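Local coordinates for putative acetamidase/formamidase (Yersinia enterocolitica subsp. palearctica serotype O:3, PDB 5UBU), which probably hydrolyses carbon-nitrogen bonds, other than peptide bonds, in linear amides, and carries bound sodium ions in this crystal, at residues T49-G53 / K244-I248; D54-T60 / S239-V245; H125-L129 / N313-P317; S184-D188 / D316-T320. All blocks are in the same frame, centred on the assembly; numbering follows the deposited sequence.

Contact 1: T49-G53 / K244-I248; sequences TIEPG and KVDLI
Where a chain leaves one beta sheet to enter another, its turn can be pinned to the strand it is about to join. In this acetamidase/formamidase-family fold, Thr-49 and Ile-50 close strand 48-50, Glu-51 to Gly-53 form the connecting loop, and the CA direction from 50 to 53 runs 93° from that of 244 to 247, with Pro-52 CA 4.2 Å from Asp-246 CA. Ile-50 (chi1 p, chi2 t) extends CD1 to 3.8 Å from CB of Val-245, whose chi1 is t. Pro-52, C-gamma exo, rests CB 3.9 Å from CB of Leu-247 (chi1 t, chi2 p). Asp-246, chi1 t, folds back so that its OD1 accepts from Leu-247 N at 2.7 Å; Gly-18 N also bonds to OD1. Lys-244 has t chi1, chi3 and chi4 but an off-well chi2 of -146°, placing CE 3.5 Å from Gly-53 O. Gly-53 turns at phi 107°, psi -19°, where a CB would jam against the preceding carbonyl. One hydrogen bond crosses: Gly-53 N donates to Val-245 O at 2.7 Å.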
loop_
_atom_site.group_PDB
_atom_site.type_symbol
_atom_site.label_atom_id
_atom_site.label_comp_id
_atom_site.label_asym_id
_atom_site.label_seq_id
_atom_site.Cartn_x
_atom_site.Cartn_y
_atom_site.Cartn_z
ATOM N N THR B 49 16.710 -37.885 -2.751
ATOM C CA THR B 49 17.024 -37.802 -1.329
ATOM C C THR B 49 18.538 -37.696 -1.223
ATOM O O THR B 49 19.261 -38.505 -1.819
ATOM C CB THR B 49 16.515 -39.024 -0.546
ATOM O OG1 THR B 49 15.099 -39.160 -0.737
ATOM C CG2 THR B 49 16.819 -38.875 0.947
ATOM N N ILE B 50 19.014 -36.695 -0.484
ATOM C CA ILE B 50 20.450 -36.467 -0.331
ATOM C C ILE B 50 20.888 -36.326 1.125
ATOM O O ILE B 50 20.067 -36.138 2.027
ATOM C CB ILE B 50 20.882 -35.172 -1.077
ATOM C CG1 ILE B 50 20.263 -33.930 -0.433
ATOM C CG2 ILE B 50 20.499 -35.239 -2.554
ATOM C CD1 ILE B 50 20.707 -32.639 -1.083
ATOM N N GLU B 51 22.198 -36.416 1.335
ATOM C CA GLU B 51 22.802 -36.231 2.651
ATOM C C GLU B 51 23.239 -34.763 2.752
ATOM O O GLU B 51 23.596 -34.151 1.736
ATOM C CB GLU B 51 24.017 -37.144 2.816
ATOM C CG GLU B 51 23.689 -38.631 2.878
ATOM C CD GLU B 51 22.981 -39.028 4.154
ATOM O OE1 GLU B 51 23.008 -38.262 5.143
ATOM O OE2 GLU B 51 22.409 -40.135 4.200
ATOM N N PRO B 52 23.183 -34.177 3.966
ATOM C CA PRO B 52 23.652 -32.801 4.082
ATOM C C PRO B 52 25.117 -32.732 3.655
ATOM O O PRO B 52 25.924 -33.560 4.082
ATOM C CB PRO B 52 23.501 -32.497 5.578
ATOM C CG PRO B 52 22.446 -33.416 6.054
ATOM C CD PRO B 52 22.612 -34.666 5.235
ATOM N N GLY B 53 25.435 -31.779 2.790
ATOM C CA GLY B 53 26.800 -31.618 2.285
ATOM C C GLY B 53 26.931 -32.063 0.838
ATOM O O GLY B 53 27.890 -31.714 0.184
ATOM N N LYS B 244 25.199 -26.861 -3.554
ATOM C CA LYS B 244 25.700 -27.673 -2.446
ATOM C C LYS B 244 24.665 -27.387 -1.354
ATOM O O LYS B 244 24.457 -26.236 -0.972
ATOM C CB LYS B 244 27.109 -27.246 -1.997
ATOM C CG LYS B 244 27.990 -28.346 -1.413
ATOM C CD LYS B 244 28.946 -27.915 -0.304
ATOM C CE LYS B 244 30.059 -28.933 -0.054
ATOM N NZ LYS B 244 30.661 -28.788 1.299
ATOM N N VAL B 245 23.996 -28.426 -0.880
ATOM C CA VAL B 245 22.949 -28.286 0.125
ATOM C C VAL B 245 23.422 -28.869 1.446
ATOM O O VAL B 245 23.890 -30.008 1.480
ATOM C CB VAL B 245 21.676 -29.025 -0.336
ATOM C CG1 VAL B 245 20.547 -28.864 0.682
ATOM C CG2 VAL B 245 21.250 -28.524 -1.714
ATOM N N ASP B 246 23.311 -28.099 2.528
ATOM C CA ASP B 246 23.735 -28.580 3.835
ATOM C C ASP B 246 22.588 -28.285 4.814
ATOM O O ASP B 246 21.577 -27.677 4.431
ATOM C CB ASP B 246 25.076 -27.959 4.241
ATOM C CG ASP B 246 25.874 -28.838 5.252
ATOM O OD1 ASP B 246 25.267 -29.572 6.067
ATOM O OD2 ASP B 246 27.135 -28.780 5.229
ATOM N N LEU B 247 22.730 -28.749 6.057
ATOM C CA LEU B 247 21.691 -28.608 7.063
ATOM C C LEU B 247 22.220 -28.049 8.371
ATOM O O LEU B 247 23.211 -28.545 8.903
ATOM C CB LEU B 247 21.102 -29.991 7.330
ATOM C CG LEU B 247 19.952 -30.140 8.326
ATOM C CD1 LEU B 247 18.714 -29.434 7.810
ATOM C CD2 LEU B 247 19.663 -31.607 8.553
ATOM N N ILE B 248 21.549 -27.012 8.878
ATOM C CA ILE B 248 21.890 -26.378 10.153
ATOM C C ILE B 248 20.765 -26.760 11.104
ATOM O O ILE B 248 19.599 -26.488 10.846
ATOM C CB ILE B 248 22.023 -24.844 10.042
ATOM C CG1 ILE B 248 23.190 -24.475 9.115
ATOM C CG2 ILE B 248 22.252 -24.240 11.424
ATOM C CD1 ILE B 248 23.197 -23.026 8.681
#

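Contact 2: D54-T60 / S239-V245; sequences DRVIVDT and SITTIKV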
loop_
_atom_site.group_PDB
_atom_site.type_symbol
_atom_site.label_atom_id
_atom_site.label_comp_id
_atom_site.label_asym_id
_atom_site.label_seq_id
_atom_site.Cartn_x
_atom_site.Cartn_y
_atom_site.Cartn_z
ATOM N N ASP B 54 25.973 -32.859 0.358
ATOM C CA ASP B 54 25.974 -33.337 -1.031
ATOM C C ASP B 54 25.757 -32.214 -2.041
ATOM O O ASP B 54 25.229 -31.156 -1.714
ATOM C CB ASP B 54 24.874 -34.392 -1.269
ATOM C CG ASP B 54 25.196 -35.751 -0.686
ATOM O OD1 ASP B 54 26.310 -35.961 -0.158
ATOM O OD2 ASP B 54 24.316 -36.636 -0.782
ATOM N N ARG B 55 26.173 -32.482 -3.273
ATOM C CA ARG B 55 26.027 -31.557 -4.386
ATOM C C ARG B 55 24.935 -32.073 -5.319
ATOM O O ARG B 55 24.725 -33.286 -5.424
ATOM C CB ARG B 55 27.359 -31.400 -5.130
ATOM C CG ARG B 55 28.367 -30.579 -4.347
ATOM C CD ARG B 55 29.786 -30.633 -4.874
ATOM N NE ARG B 55 29.856 -29.960 -6.170
ATOM C CZ ARG B 55 30.055 -30.554 -7.347
ATOM N NH1 ARG B 55 30.100 -29.819 -8.451
ATOM N NH2 ARG B 55 30.268 -31.865 -7.437
ATOM N N VAL B 56 24.220 -31.153 -5.964
ATOM C CA VAL B 56 23.167 -31.510 -6.909
ATOM C C VAL B 56 23.334 -30.657 -8.164
ATOM O O VAL B 56 23.457 -29.441 -8.075
ATOM C CB VAL B 56 21.752 -31.290 -6.336
ATOM C CG1 VAL B 56 20.687 -31.732 -7.338
ATOM C CG2 VAL B 56 21.583 -32.059 -5.040
ATOM N N ILE B 57 23.360 -31.310 -9.321
ATOM C CA ILE B 57 23.479 -30.647 -10.608
ATOM C C ILE B 57 22.072 -30.680 -11.191
ATOM O O ILE B 57 21.611 -31.728 -11.654
ATOM C CB ILE B 57 24.471 -31.378 -11.537
ATOM C CG1 ILE B 57 25.851 -31.481 -10.867
ATOM C CG2 ILE B 57 24.551 -30.662 -12.889
ATOM C CD1 ILE B 57 26.886 -32.248 -11.678
ATOM N N VAL B 58 21.397 -29.537 -11.170
ATOM C CA VAL B 58 20.019 -29.438 -11.646
ATOM C C VAL B 58 19.881 -28.920 -13.080
ATOM O O VAL B 58 20.418 -27.872 -13.410
ATOM C CB VAL B 58 19.201 -28.479 -10.752
ATOM C CG1 VAL B 58 17.732 -28.515 -11.154
ATOM C CG2 VAL B 58 19.340 -28.861 -9.288
ATOM N N ASP B 59 19.145 -29.660 -13.913
ATOM C CA ASP B 59 18.848 -29.268 -15.289
ATOM C C ASP B 59 17.492 -28.553 -15.248
ATOM O O ASP B 59 16.449 -29.163 -15.469
ATOM C CB ASP B 59 18.778 -30.486 -16.219
ATOM C CG ASP B 59 20.138 -31.166 -16.427
ATOM O OD1 ASP B 59 21.183 -30.564 -16.093
ATOM O OD2 ASP B 59 20.158 -32.301 -16.959
ATOM N N THR B 60 17.512 -27.257 -14.951
ATOM C CA THR B 60 16.276 -26.473 -14.845
ATOM C C THR B 60 15.648 -26.121 -16.189
ATOM O O THR B 60 16.320 -26.099 -17.211
ATOM C CB THR B 60 16.506 -25.130 -14.109
ATOM O OG1 THR B 60 17.338 -24.272 -14.896
ATOM C CG2 THR B 60 17.134 -25.344 -12.747
ATOM N N SER B 239 18.837 -23.828 -17.481
ATOM C CA SER B 239 20.218 -23.872 -16.982
ATOM C C SER B 239 20.670 -25.169 -16.354
ATOM O O SER B 239 19.869 -26.055 -16.064
ATOM C CB SER B 239 20.393 -22.819 -15.884
ATOM O OG SER B 239 19.728 -23.217 -14.688
ATOM N N ILE B 240 21.984 -25.232 -16.140
ATOM C CA ILE B 240 22.646 -26.327 -15.460
ATOM C C ILE B 240 23.126 -25.635 -14.193
ATOM O O ILE B 240 24.187 -25.005 -14.183
ATOM C CB ILE B 240 23.837 -26.913 -16.247
ATOM C CG1 ILE B 240 23.371 -27.439 -17.612
ATOM C CG2 ILE B 240 24.493 -28.032 -15.443
ATOM C CD1 ILE B 240 24.471 -27.998 -18.486
ATOM N N THR B 241 22.312 -25.708 -13.145
ATOM C CA THR B 241 22.613 -25.077 -11.860
ATOM C C THR B 241 23.168 -26.114 -10.910
ATOM O O THR B 241 22.507 -27.113 -10.635
ATOM C CB THR B 241 21.349 -24.446 -11.244
ATOM O OG1 THR B 241 20.854 -23.425 -12.119
ATOM C CG2 THR B 241 21.644 -23.847 -9.885
ATOM N N THR B 242 24.382 -25.871 -10.419
ATOM C CA THR B 242 25.035 -26.764 -9.476
ATOM C C THR B 242 24.989 -26.136 -8.092
ATOM O O THR B 242 25.451 -25.013 -7.902
ATOM C CB THR B 242 26.493 -27.060 -9.882
ATOM O OG1 THR B 242 26.508 -27.706 -11.155
ATOM C CG2 THR B 242 27.170 -27.991 -8.873
ATOM N N ILE B 243 24.432 -26.872 -7.132
ATOM C CA ILE B 243 24.301 -26.400 -5.754
ATOM C C ILE B 243 24.883 -27.379 -4.742
ATOM O O ILE B 243 25.060 -28.566 -5.041
ATOM C CB ILE B 243 22.815 -26.164 -5.384
ATOM C CG1 ILE B 243 21.998 -27.460 -5.496
ATOM C CG2 ILE B 243 22.209 -25.098 -6.279
ATOM C CD1 ILE B 243 20.540 -27.307 -5.125
ATOM N N LYS B 244 25.199 -26.861 -3.554
ATOM C CA LYS B 244 25.700 -27.673 -2.446
ATOM C C LYS B 244 24.665 -27.387 -1.354
ATOM O O LYS B 244 24.457 -26.236 -0.972
ATOM C CB LYS B 244 27.109 -27.246 -1.997
ATOM C CG LYS B 244 27.990 -28.346 -1.413
ATOM C CD LYS B 244 28.946 -27.915 -0.304
ATOM C CE LYS B 244 30.059 -28.933 -0.054
ATOM N NZ LYS B 244 30.661 -28.788 1.299
ATOM N N VAL B 245 23.996 -28.426 -0.880
ATOM C CA VAL B 245 22.949 -28.286 0.125
ATOM C C VAL B 245 23.422 -28.869 1.446
ATOM O O VAL B 245 23.890 -30.008 1.480
ATOM C CB VAL B 245 21.676 -29.025 -0.336
ATOM C CG1 VAL B 245 20.547 -28.864 0.682
ATOM C CG2 VAL B 245 21.250 -28.524 -1.714
#
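This is an antiparallel beta ladder between strands 55-59 and 239-248, neighbours in the large mixed sheet, and it illustrates how a sheet joins residues more than 180 positions apart. The short segments run at 164° with axes 4.6 Å apart. Val-56 with Ile-243 and Val-58 with Thr-241 are hydrogen-bonded pairs, each closed by two reciprocal bonds; Val-56 N to Ile-243 O and Ile-243 N to Val-56 O are both 2.9 Å. Arg-55 with Lys-244, Ile-57 with Thr-242 and Asp-59 with Ile-240 are the non-hydrogen-bonded pairs between and beside them, where CA-H...O contacts add to the ladder. Side chains alternate between the two faces. Val-56, Val-58, Thr-241 and Ile-243 occupy one buried face, with Val-56 CB 3.9 Å from Ile-243 CG1, and Val-58 packs on Ile-218 of strand 214-222. The other face is more mixed: Ile-57 CG2 meets Ile-240 CG2 at 3.7 Å, while the Arg-55 side chain reaches past Thr-242 to a salt bridge with Glu-107. At one end Val-245 N donates to Asp-54 O; at the other, Thr-60 OG1 and Ser-239 OG share a hydrogen bond of 2.6 Å.

Contact 3: H125-L129 / N313-P317; sequences HFGGL and NMVDP
Two irregular loops can pack closely without a ladder, as these do at a subunit interface: Val-315, Phe-126 and Gly-128 bury the most surface, and the Asp-316 side chain lies about 4 Å from a bound sodium ion. Val-315 (chi1 m) points toward the other loop and lays CG1 against the glycine backbone, 3.3 Å from Gly-128 N and 3.7 Å from Gly-127 C; the CA atoms of Gly-128 and Val-315 are 5.1 Å apart. Gly-127 adopts phi 148°, psi 173°, where a CB would clash with the preceding carbonyl. Phe-126, chi1 t and chi2 76°, reaches across with CE1 3.6 Å from Val-315 O and, at its ring edge, CZ 3.7 Å from Asp-316 OD1. Selenomethionine Met-314 sets CE 3.7 Å from Gly-128 O. No direct hydrogen bond spans the loops; instead a water accepts from Gly-127 N (3.3 Å) and donates to Val-315 O (2.5 Å). Asn-313 OD1 accepts from Val-315 N at 3.2 Å, an Asx turn, and from Asp-316 N at 3.1 Å, an Asx motif. Loop 313-317 links strands 308-313 and 319-326, loop 125-129 follows strand 117-122, and Arg-278 of a second subunit hydrogen-bonds to Gly-128 O.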
loop_
_atom_site.group_PDB
_atom_site.type_symbol
_atom_site.label_atom_id
_atom_site.label_comp_id
_atom_site.label_asym_id
_atom_site.label_seq_id
_atom_site.Cartn_x
_atom_site.Cartn_y
_atom_site.Cartn_z
ATOM N N HIS B 125 -1.486 -8.115 -18.672
ATOM C CA HIS B 125 -1.994 -8.080 -17.302
ATOM C C HIS B 125 -0.992 -8.597 -16.262
ATOM O O HIS B 125 -1.381 -9.098 -15.202
ATOM C CB HIS B 125 -3.333 -8.822 -17.201
ATOM C CG HIS B 125 -4.338 -8.362 -18.208
ATOM N ND1 HIS B 125 -5.011 -7.159 -18.094
ATOM C CD2 HIS B 125 -4.782 -8.938 -19.351
ATOM C CE1 HIS B 125 -5.824 -7.015 -19.124
ATOM N NE2 HIS B 125 -5.710 -8.082 -19.898
ATOM N N PHE B 126 0.295 -8.456 -16.570
ATOM C CA PHE B 126 1.354 -8.886 -15.666
ATOM C C PHE B 126 2.600 -8.023 -15.866
ATOM O O PHE B 126 3.100 -7.898 -16.970
ATOM C CB PHE B 126 1.658 -10.358 -15.871
ATOM C CG PHE B 126 2.646 -10.913 -14.882
ATOM C CD1 PHE B 126 2.254 -11.202 -13.573
ATOM C CD2 PHE B 126 3.962 -11.164 -15.255
ATOM C CE1 PHE B 126 3.158 -11.714 -12.661
ATOM C CE2 PHE B 126 4.869 -11.687 -14.345
ATOM C CZ PHE B 126 4.470 -11.962 -13.044
ATOM N N GLY B 127 3.072 -7.417 -14.781
ATOM C CA GLY B 127 4.238 -6.549 -14.805
ATOM C C GLY B 127 4.123 -5.435 -13.783
ATOM O O GLY B 127 3.078 -5.244 -13.154
ATOM N N GLY B 128 5.204 -4.676 -13.643
ATOM C CA GLY B 128 5.276 -3.577 -12.691
ATOM C C GLY B 128 4.606 -2.292 -13.115
ATOM O O GLY B 128 4.065 -1.590 -12.270
ATOM N N LEU B 129 4.645 -1.978 -14.413
ATOM C CA LEU B 129 4.046 -0.735 -14.950
ATOM C C LEU B 129 2.784 -0.970 -15.781
ATOM O O LEU B 129 2.572 -0.333 -16.826
ATOM C CB LEU B 129 5.090 0.045 -15.765
ATOM C CG LEU B 129 6.372 0.453 -15.028
ATOM C CD1 LEU B 129 7.293 1.216 -15.970
ATOM C CD2 LEU B 129 6.081 1.302 -13.803
ATOM N N ASN B 313 11.715 -8.262 -6.597
ATOM C CA ASN B 313 10.663 -8.200 -7.603
ATOM C C ASN B 313 9.585 -7.266 -7.118
ATOM O O ASN B 313 9.429 -7.060 -5.923
ATOM C CB ASN B 313 10.076 -9.605 -7.863
ATOM C CG ASN B 313 8.984 -10.001 -6.877
ATOM O OD1 ASN B 313 7.864 -9.495 -6.947
ATOM N ND2 ASN B 313 9.270 -10.981 -6.026
HETATM N N MSE B 314 8.855 -6.678 -8.046
HETATM C CA MSE B 314 7.746 -5.816 -7.666
HETATM C C MSE B 314 6.647 -6.127 -8.659
HETATM O O MSE B 314 5.847 -5.275 -9.006
HETATM C CB MSE B 314 8.250 -4.395 -7.428
HETATM C CG MSE B 314 8.199 -3.341 -8.519
HETATM SE SE MSE B 314 7.332 -1.759 -7.746
HETATM C CE MSE B 314 5.846 -1.679 -9.029
ATOM N N VAL B 315 6.584 -7.395 -9.064
ATOM C CA VAL B 315 5.613 -7.869 -10.046
ATOM C C VAL B 315 4.820 -9.118 -9.626
ATOM O O VAL B 315 3.668 -9.294 -10.015
ATOM C CB VAL B 315 6.312 -8.151 -11.405
ATOM C CG1 VAL B 315 7.015 -6.896 -11.908
ATOM C CG2 VAL B 315 7.320 -9.290 -11.317
ATOM N N ASP B 316 5.437 -9.974 -8.823
ATOM C CA ASP B 316 4.811 -11.224 -8.395
ATOM C C ASP B 316 3.696 -10.981 -7.357
ATOM O O ASP B 316 3.604 -9.880 -6.813
ATOM C CB ASP B 316 5.922 -12.139 -7.858
ATOM C CG ASP B 316 7.000 -12.440 -8.919
ATOM O OD1 ASP B 316 6.644 -12.701 -10.100
ATOM O OD2 ASP B 316 8.199 -12.447 -8.565
ATOM N N PRO B 317 2.835 -11.995 -7.090
ATOM C CA PRO B 317 1.734 -11.857 -6.110
ATOM C C PRO B 317 2.144 -11.157 -4.808
ATOM O O PRO B 317 1.316 -10.521 -4.159
ATOM C CB PRO B 317 1.312 -13.298 -5.868
ATOM C CG PRO B 317 1.546 -13.945 -7.191
ATOM C CD PRO B 317 2.804 -13.323 -7.731
HETATM O O HOH W 1 2.343 -7.862 -11.607
#

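Contact 4: S184-D188 / D316-T320; sequences SLTPD and DPKYT
Segments 184-188 and 316-320 each carry one proline, which has no backbone N-H, and no backbone hydrogen bond joins them. Thr-186 CA lies 5.6 Å from Pro-317 CA and Pro-187 CA 6.2 Å from Lys-318 CA. One salt bridge crosses: Lys-318, m at chi1 and then fully extended, brings NZ 2.9 Å from OD2 of Asp-188 (chi1 t). Other polar groups are satisfied outside the pair. Leu-185 O accepts from Asn-193 ND2, a sodium-site residue; Asp-316 O accepts from Arg-271; Thr-186 OG1 bonds to Asn-183 OD1 and Thr-320 OG1 to Ser-269 OG. The rest is van der Waals contact: Leu-185 CG lies 3.8 Å from Pro-317 CD, and Pro-187 (C-gamma endo) puts CG 3.2 Å from both Lys-318 O and Thr-320 OG1. The Asp-316 side chain is about 4 Å from a bound sodium ion. The contact joins the short, weakly bonded strand at about 187-188 to the start of strand 319-326, which lies between strands 263-270 and 308-313 in the large mixed sheet.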
loop_
_atom_site.group_PDB
_atom_site.type_symbol
_atom_site.label_atom_id
_atom_site.label_comp_id
_atom_site.label_asym_id
_atom_site.label_seq_id
_atom_site.Cartn_x
_atom_site.Cartn_y
_atom_site.Cartn_z
ATOM N N SER B 184 4.107 -21.625 -7.599
ATOM C CA SER B 184 5.481 -21.325 -7.987
ATOM C C SER B 184 5.713 -19.879 -8.415
ATOM O O SER B 184 6.843 -19.509 -8.738
ATOM C CB SER B 184 5.905 -22.271 -9.112
ATOM O OG SER B 184 5.033 -22.149 -10.226
ATOM N N LEU B 185 4.658 -19.065 -8.422
ATOM C CA LEU B 185 4.798 -17.666 -8.800
ATOM C C LEU B 185 4.913 -16.765 -7.567
ATOM O O LEU B 185 5.318 -15.610 -7.685
ATOM C CB LEU B 185 3.591 -17.228 -9.629
ATOM C CG LEU B 185 3.718 -15.897 -10.386
ATOM C CD1 LEU B 185 4.751 -16.029 -11.491
ATOM C CD2 LEU B 185 2.390 -15.468 -10.979
ATOM N N THR B 186 4.593 -17.301 -6.392
ATOM C CA THR B 186 4.596 -16.528 -5.150
ATOM C C THR B 186 5.780 -16.749 -4.174
ATOM O O THR B 186 6.141 -17.891 -3.895
ATOM C CB THR B 186 3.302 -16.849 -4.353
ATOM O OG1 THR B 186 2.150 -16.567 -5.154
ATOM C CG2 THR B 186 3.222 -16.037 -3.071
ATOM N N PRO B 187 6.397 -15.652 -3.683
ATOM C CA PRO B 187 7.428 -15.743 -2.655
ATOM C C PRO B 187 6.754 -15.529 -1.303
ATOM O O PRO B 187 5.746 -14.814 -1.224
ATOM C CB PRO B 187 8.333 -14.564 -2.953
ATOM C CG PRO B 187 7.427 -13.547 -3.544
ATOM C CD PRO B 187 6.348 -14.300 -4.275
ATOM N N ASP B 188 7.293 -16.132 -0.246
ATOM C CA ASP B 188 6.690 -15.985 1.080
ATOM C C ASP B 188 7.765 -16.321 2.129
ATOM O O ASP B 188 8.958 -16.171 1.853
ATOM C CB ASP B 188 5.450 -16.903 1.152
ATOM C CG ASP B 188 4.410 -16.430 2.142
ATOM O OD1 ASP B 188 4.768 -15.998 3.271
ATOM O OD2 ASP B 188 3.217 -16.528 1.774
ATOM N N ASP B 316 5.437 -9.974 -8.823
ATOM C CA ASP B 316 4.811 -11.224 -8.395
ATOM C C ASP B 316 3.696 -10.981 -7.357
ATOM O O ASP B 316 3.604 -9.880 -6.813
ATOM C CB ASP B 316 5.922 -12.139 -7.858
ATOM C CG ASP B 316 7.000 -12.440 -8.919
ATOM O OD1 ASP B 316 6.644 -12.701 -10.100
ATOM O OD2 ASP B 316 8.199 -12.447 -8.565
ATOM N N PRO B 317 2.835 -11.995 -7.090
ATOM C CA PRO B 317 1.734 -11.857 -6.110
ATOM C C PRO B 317 2.144 -11.157 -4.808
ATOM O O PRO B 317 1.316 -10.521 -4.159
ATOM C CB PRO B 317 1.312 -13.298 -5.868
ATOM C CG PRO B 317 1.546 -13.945 -7.191
ATOM C CD PRO B 317 2.804 -13.323 -7.731
ATOM N N LYS B 318 3.410 -11.314 -4.442
ATOM C CA LYS B 318 4.007 -10.647 -3.303
ATOM C C LYS B 318 5.350 -10.111 -3.757
ATOM O O LYS B 318 6.105 -10.799 -4.463
ATOM C CB LYS B 318 4.203 -11.583 -2.120
ATOM C CG LYS B 318 2.919 -11.984 -1.444
ATOM C CD LYS B 318 3.178 -12.804 -0.208
ATOM C CE LYS B 318 1.864 -13.090 0.494
ATOM N NZ LYS B 318 2.049 -13.864 1.751
ATOM N N TYR B 319 5.649 -8.881 -3.362
ATOM C CA TYR B 319 6.911 -8.268 -3.724
ATOM C C TYR B 319 7.969 -8.767 -2.761
ATOM O O TYR B 319 7.649 -9.191 -1.666
ATOM C CB TYR B 319 6.817 -6.746 -3.686
ATOM C CG TYR B 319 5.609 -6.180 -4.403
ATOM C CD1 TYR B 319 5.256 -6.628 -5.675
ATOM C CD2 TYR B 319 4.868 -5.149 -3.845
ATOM C CE1 TYR B 319 4.174 -6.101 -6.342
ATOM C CE2 TYR B 319 3.779 -4.619 -4.510
ATOM C CZ TYR B 319 3.440 -5.094 -5.759
ATOM O OH TYR B 319 2.367 -4.566 -6.424
ATOM N N THR B 320 9.226 -8.713 -3.172
ATOM C CA THR B 320 10.325 -9.188 -2.349
ATOM C C THR B 320 11.426 -8.141 -2.236
ATOM O O THR B 320 11.839 -7.556 -3.226
ATOM C CB THR B 320 10.895 -10.492 -2.921
ATOM O OG1 THR B 320 9.849 -11.470 -3.003
ATOM C CG2 THR B 320 12.025 -11.026 -2.043
#

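The four contacts show how chemistry follows position. Contacts 1 and 2 are buried and touch at Ile-50 and Val-56; they share Lys-244 and Val-245, so strand 239-248 receives first the turn and then the strand that follows it, through backbone bonding and apolar packing. Contacts 3 and 4, on the opposite side of the chain's centre, share Asp-316 and Pro-317 and lie near the bound sodium ions; here loops dominate, and a water or a salt bridge replaces the ladder. Contact 3 is buried, with other subunits against it, whereas contact 4 is partly buried. Contacts 1, 2 and 4 all reach the large mixed sheet, the centres of contacts 2 and 4 about 23 Å apart.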